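Local coordinates for thioesterase superfamily protein (PDB 2GF6), which binds coenzyme A and, as a hotdog-fold member of the 4-hydroxybenzoyl-CoA thioesterase family, probably hydrolyses acyl-CoA thioesters, at residues E54-V59 with E123-I128; E38-E43 with D130-K135. All coordinates share one frame; numbering follows the deposited sequence.

How the interactions relate
Both contacts tie the C-terminal helix 126-132 and its lead-in to earlier parts of the hotdog fold, and their centres are 13 Å apart. Along the chain the order is 38-43, 54-59, 123-128, 130-135, so interaction 2 brackets interaction 1. Interaction 1 sets the start of the helix against the first residues of strand 56-67 in the antiparallel sheet; interaction 2 sets its far end against helix 26-45. The two join directly, Met124 SE packing on Leu132 CD1 at 4.0 Å. The short last helix is held at both ends, to the sheet and to the long helix, with CoA-binding Thr90, which begins strand 90-99, close to Met124.

Interaction 1 (E54-V59 with E123-I128)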
# COMPACT_ATOMS: atom_id res chain seq x y z
N GLU A 54 3.83 -21.73 13.27
CA GLU A 54 4.77 -20.95 14.09
C GLU A 54 6.24 -21.30 13.80
O GLU A 54 7.11 -20.44 13.95
CB GLU A 54 4.47 -21.09 15.60
CG GLU A 54 4.44 -22.50 16.13
CD GLU A 54 4.14 -22.58 17.63
OE1 GLU A 54 5.06 -22.34 18.45
OE2 GLU A 54 2.98 -22.93 17.98
N ASN A 55 6.50 -22.53 13.36
CA ASN A 55 7.85 -23.01 13.04
C ASN A 55 8.25 -22.95 11.54
O ASN A 55 9.37 -23.31 11.20
CB ASN A 55 8.00 -24.46 13.50
CG ASN A 55 7.85 -24.62 15.00
OD1 ASN A 55 8.46 -23.90 15.78
ND2 ASN A 55 7.06 -25.59 15.40
N LEU A 56 7.35 -22.51 10.65
CA LEU A 56 7.58 -22.57 9.20
C LEU A 56 6.96 -21.43 8.46
O LEU A 56 5.72 -21.37 8.33
CB LEU A 56 7.05 -23.88 8.61
CG LEU A 56 7.37 -24.22 7.15
CD1 LEU A 56 8.87 -24.29 6.87
CD2 LEU A 56 6.72 -25.53 6.76
N TRP A 57 7.82 -20.55 7.96
CA TRP A 57 7.44 -19.42 7.10
C TRP A 57 8.15 -19.47 5.75
O TRP A 57 9.22 -20.06 5.66
CB TRP A 57 7.86 -18.13 7.77
CG TRP A 57 7.04 -17.70 8.97
CD1 TRP A 57 6.09 -18.43 9.67
CD2 TRP A 57 7.17 -16.45 9.65
NE1 TRP A 57 5.61 -17.68 10.71
CE2 TRP A 57 6.25 -16.46 10.71
CE3 TRP A 57 7.96 -15.32 9.44
CZ2 TRP A 57 6.11 -15.37 11.58
CZ3 TRP A 57 7.82 -14.25 10.29
CH2 TRP A 57 6.91 -14.29 11.36
N PHE A 58 7.58 -18.82 4.73
CA PHE A 58 8.27 -18.53 3.48
C PHE A 58 8.62 -17.03 3.43
O PHE A 58 7.76 -16.17 3.69
CB PHE A 58 7.40 -18.91 2.27
CG PHE A 58 7.27 -20.40 2.07
CD1 PHE A 58 8.27 -21.11 1.44
CD2 PHE A 58 6.16 -21.09 2.54
CE1 PHE A 58 8.17 -22.49 1.28
CE2 PHE A 58 6.04 -22.49 2.39
CZ PHE A 58 7.04 -23.19 1.77
N VAL A 59 9.87 -16.72 3.14
CA VAL A 59 10.31 -15.34 3.00
C VAL A 59 11.02 -15.16 1.68
O VAL A 59 11.80 -16.03 1.29
CB VAL A 59 11.21 -14.85 4.20
CG1 VAL A 59 10.51 -15.09 5.54
CG2 VAL A 59 12.59 -15.48 4.19
N GLU A 123 14.91 -27.06 6.02
CA GLU A 123 14.39 -28.01 5.04
C GLU A 123 12.87 -28.06 5.12
O GLU A 123 12.31 -28.08 6.21
CB GLU A 123 14.97 -29.40 5.31
CG GLU A 123 14.41 -30.50 4.42
CD GLU A 123 15.27 -31.74 4.35
OE1 GLU A 123 16.42 -31.63 3.90
OE2 GLU A 123 14.79 -32.82 4.73
N MSE A 124 12.18 -28.04 3.97
CA MSE A 124 10.73 -28.22 3.95
C MSE A 124 10.33 -29.62 4.40
O MSE A 124 10.94 -30.59 3.99
CB MSE A 124 10.18 -27.99 2.56
CG MSE A 124 10.31 -26.59 2.17
SE MSE A 124 9.39 -26.27 0.51
CE MSE A 124 10.98 -26.08 -0.69
N PRO A 125 9.33 -29.72 5.27
CA PRO A 125 8.95 -31.05 5.72
C PRO A 125 8.57 -31.93 4.55
O PRO A 125 8.19 -31.42 3.49
CB PRO A 125 7.71 -30.78 6.58
CG PRO A 125 7.79 -29.39 6.98
CD PRO A 125 8.54 -28.67 5.93
N LYS A 126 8.66 -33.24 4.73
CA LYS A 126 8.38 -34.16 3.64
C LYS A 126 6.88 -34.10 3.32
O LYS A 126 6.49 -34.20 2.16
CB LYS A 126 8.88 -35.59 3.96
CG LYS A 126 10.43 -35.70 4.31
CD LYS A 126 11.42 -35.98 3.11
CE LYS A 126 12.68 -36.78 3.61
NZ LYS A 126 13.90 -36.87 2.69
N GLU A 127 6.03 -33.94 4.34
CA GLU A 127 4.61 -33.67 4.09
C GLU A 127 4.50 -32.72 2.89
O GLU A 127 3.92 -33.05 1.85
CB GLU A 127 3.90 -33.00 5.29
CG GLU A 127 2.73 -32.03 4.85
CD GLU A 127 1.81 -31.56 5.98
OE1 GLU A 127 1.28 -32.42 6.74
OE2 GLU A 127 1.58 -30.32 6.06
N ILE A 128 5.11 -31.55 3.04
CA ILE A 128 5.00 -30.47 2.07
C ILE A 128 5.72 -30.76 0.76
O ILE A 128 5.19 -30.48 -0.33
CB ILE A 128 5.49 -29.15 2.73
CG1 ILE A 128 4.40 -28.65 3.69
CG2 ILE A 128 5.84 -28.07 1.70
CD1 ILE A 128 4.92 -28.24 5.04
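The Phe58 ring is approached by Met124 at its edge: the selenium stands almost in the ring plane, 86° off the normal and 5.2 Å from the centroid. It is nearest CE1, with SE to Phe58 CE1 at 4.0 Å, and CZ lies almost as close. Neither face of the ring is taken by 123-128, and the two side chains cross at about a right angle. This is a Met-aromatic contact, made by selenomethionine. Two residues earlier on the strand, Leu56 holds CG anti to its own N (chi1 -172°), and from there CD2 reaches over to 123-128. That methyl meets Pro125 CD at 3.7 Å and Ile128 CD1 at 3.7 Å, so the three carbons form a compact triangle at the start of the helix, where Pro125 is the N-cap. Strand 56-67 carries on to the CoA-binding Ile60 and Glu62, and Phe58 O accepts a hydrogen bond from Gln21 NE2 of the second subunit. The side chain of Met124 is about 6 Å from that of Thr90, another CoA-binding residue. Edge hydrogens facing a polarisable selenium should be mildly attractive; the remainder is methyl and methylene packing, held by shape and burial instead of directional bonds.

Interaction 2 (E38-E43 with D130-K135); sequences EKFIKE and DKLSIK
Leu132 reaches Phe40 and Ile41 with a single methyl, and its side chain is best read outward from the backbone. CB and CG serve as a stem, bringing the branch point up to helix 26-45 without touching 38-43 themselves. At CG the chain forks. CD1 runs straight on, anti to CA (chi2 -178°), and packs on the selenium of Met124; CD2 turns off to the long helix. There CD2 abuts the rim of the Phe40 ring, near its plane, at 3.6 Å from Phe40 CE2 and 3.8 Å from Phe40 CZ. The same methyl comes within 4.2 Å of Ile41 CD1, a looser touch. Phe40 gets its ring there by holding CG anti to its N (chi1 167°), and the Phe40 and Leu132 side chains cross at about a right angle. Helix 26-45 is the long helix around which the antiparallel sheet of a hotdog domain wraps, and here the last helix, 126-132, packs against it. The sheet adds Ile85 and Ile91 against Leu132; from the N-terminal segment the ring of Tyr7 meets that of Phe40. Away from the contact, each segment has its own polar bond. On the long helix Lys39 NZ bridges to Glu43 OE1 at 3.0 Å, on the syn side but tilted 29° out of the carboxylate plane. Past Leu132, Ser133 OG donates to Asp130 O at 3.0 Å, from above the carbonyl plane.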
# COMPACT_ATOMS: atom_id res chain seq x y z
N GLU A 38 -0.20 -17.91 -3.52
CA GLU A 38 -1.03 -18.33 -2.43
C GLU A 38 -2.03 -19.36 -2.91
O GLU A 38 -2.22 -20.36 -2.24
CB GLU A 38 -1.75 -17.15 -1.79
CG GLU A 38 -2.63 -17.56 -0.63
CD GLU A 38 -3.15 -16.41 0.22
OE1 GLU A 38 -2.94 -15.20 -0.08
OE2 GLU A 38 -3.78 -16.73 1.24
N LYS A 39 -2.66 -19.13 -4.07
CA LYS A 39 -3.69 -20.07 -4.55
C LYS A 39 -3.08 -21.41 -4.90
O LYS A 39 -3.60 -22.47 -4.54
CB LYS A 39 -4.45 -19.48 -5.76
CG LYS A 39 -5.64 -20.33 -6.20
CD LYS A 39 -6.27 -19.87 -7.55
CE LYS A 39 -5.36 -20.17 -8.75
NZ LYS A 39 -5.59 -21.54 -9.37
N PHE A 40 -1.95 -21.37 -5.61
CA PHE A 40 -1.22 -22.57 -5.95
C PHE A 40 -0.90 -23.43 -4.72
O PHE A 40 -1.14 -24.63 -4.71
CB PHE A 40 0.07 -22.23 -6.69
CG PHE A 40 1.02 -23.38 -6.80
CD1 PHE A 40 0.81 -24.37 -7.72
CD2 PHE A 40 2.10 -23.48 -5.94
CE1 PHE A 40 1.67 -25.43 -7.81
CE2 PHE A 40 2.97 -24.54 -6.02
CZ PHE A 40 2.76 -25.51 -6.96
N ILE A 41 -0.34 -22.80 -3.69
CA ILE A 41 0.06 -23.53 -2.49
C ILE A 41 -1.15 -24.18 -1.83
O ILE A 41 -1.11 -25.35 -1.40
CB ILE A 41 0.83 -22.59 -1.50
CG1 ILE A 41 2.22 -22.27 -2.07
CG2 ILE A 41 0.99 -23.23 -0.11
CD1 ILE A 41 3.11 -23.49 -2.37
N LYS A 42 -2.26 -23.44 -1.81
CA LYS A 42 -3.48 -23.93 -1.19
C LYS A 42 -3.94 -25.16 -1.92
O LYS A 42 -4.18 -26.18 -1.29
CB LYS A 42 -4.57 -22.87 -1.25
CG LYS A 42 -5.87 -23.28 -0.57
CD LYS A 42 -7.05 -22.49 -1.12
CE LYS A 42 -7.45 -21.34 -0.21
NZ LYS A 42 -8.54 -21.79 0.70
N GLU A 43 -4.05 -25.06 -3.24
CA GLU A 43 -4.56 -26.17 -4.05
C GLU A 43 -3.58 -27.36 -4.18
O GLU A 43 -4.00 -28.52 -4.21
CB GLU A 43 -4.96 -25.66 -5.44
CG GLU A 43 -6.15 -24.73 -5.41
CD GLU A 43 -6.47 -24.04 -6.76
OE1 GLU A 43 -5.61 -24.01 -7.68
OE2 GLU A 43 -7.59 -23.49 -6.88
N ASP A 130 6.54 -33.72 -0.63
CA ASP A 130 5.88 -34.78 -1.39
C ASP A 130 4.78 -34.18 -2.28
O ASP A 130 4.66 -34.56 -3.44
CB ASP A 130 5.30 -35.85 -0.44
CG ASP A 130 6.39 -36.71 0.24
OD1 ASP A 130 7.56 -36.64 -0.20
OD2 ASP A 130 6.08 -37.48 1.19
N LYS A 131 4.02 -33.23 -1.76
CA LYS A 131 2.92 -32.61 -2.52
C LYS A 131 3.39 -31.62 -3.59
O LYS A 131 2.91 -31.65 -4.72
CB LYS A 131 1.91 -31.97 -1.56
CG LYS A 131 1.08 -32.98 -0.77
CD LYS A 131 -0.34 -32.47 -0.48
CE LYS A 131 -1.34 -33.60 -0.19
NZ LYS A 131 -1.79 -34.34 -1.40
N LEU A 132 4.33 -30.76 -3.23
CA LEU A 132 4.97 -29.87 -4.19
C LEU A 132 5.66 -30.58 -5.33
O LEU A 132 5.74 -30.05 -6.43
CB LEU A 132 6.03 -29.00 -3.51
CG LEU A 132 5.59 -27.64 -3.01
CD1 LEU A 132 6.79 -26.93 -2.42
CD2 LEU A 132 4.94 -26.82 -4.13
N SER A 133 6.18 -31.77 -5.08
CA SER A 133 6.96 -32.51 -6.09
C SER A 133 6.09 -33.10 -7.21
O SER A 133 6.63 -33.53 -8.23
CB SER A 133 7.79 -33.62 -5.44
OG SER A 133 7.02 -34.79 -5.28
N ILE A 134 4.76 -33.12 -7.04
CA ILE A 134 3.85 -33.63 -8.07
C ILE A 134 3.50 -32.57 -9.12
O ILE A 134 3.17 -31.44 -8.77
CB ILE A 134 2.54 -34.16 -7.45
CG1 ILE A 134 2.84 -35.22 -6.39
CG2 ILE A 134 1.61 -34.76 -8.54
CD1 ILE A 134 1.62 -35.71 -5.66
N LYS A 135 3.54 -32.98 -10.39
CA LYS A 135 3.12 -32.17 -11.57
C LYS A 135 4.31 -31.37 -12.15
O LYS A 135 5.29 -31.01 -11.49
CB LYS A 135 1.91 -31.25 -11.26
CG LYS A 135 1.17 -30.73 -12.50
CD LYS A 135 -0.21 -30.10 -12.21
CE LYS A 135 -1.38 -31.09 -11.94
NZ LYS A 135 -2.72 -30.38 -11.83
OXT LYS A 135 4.32 -31.06 -13.36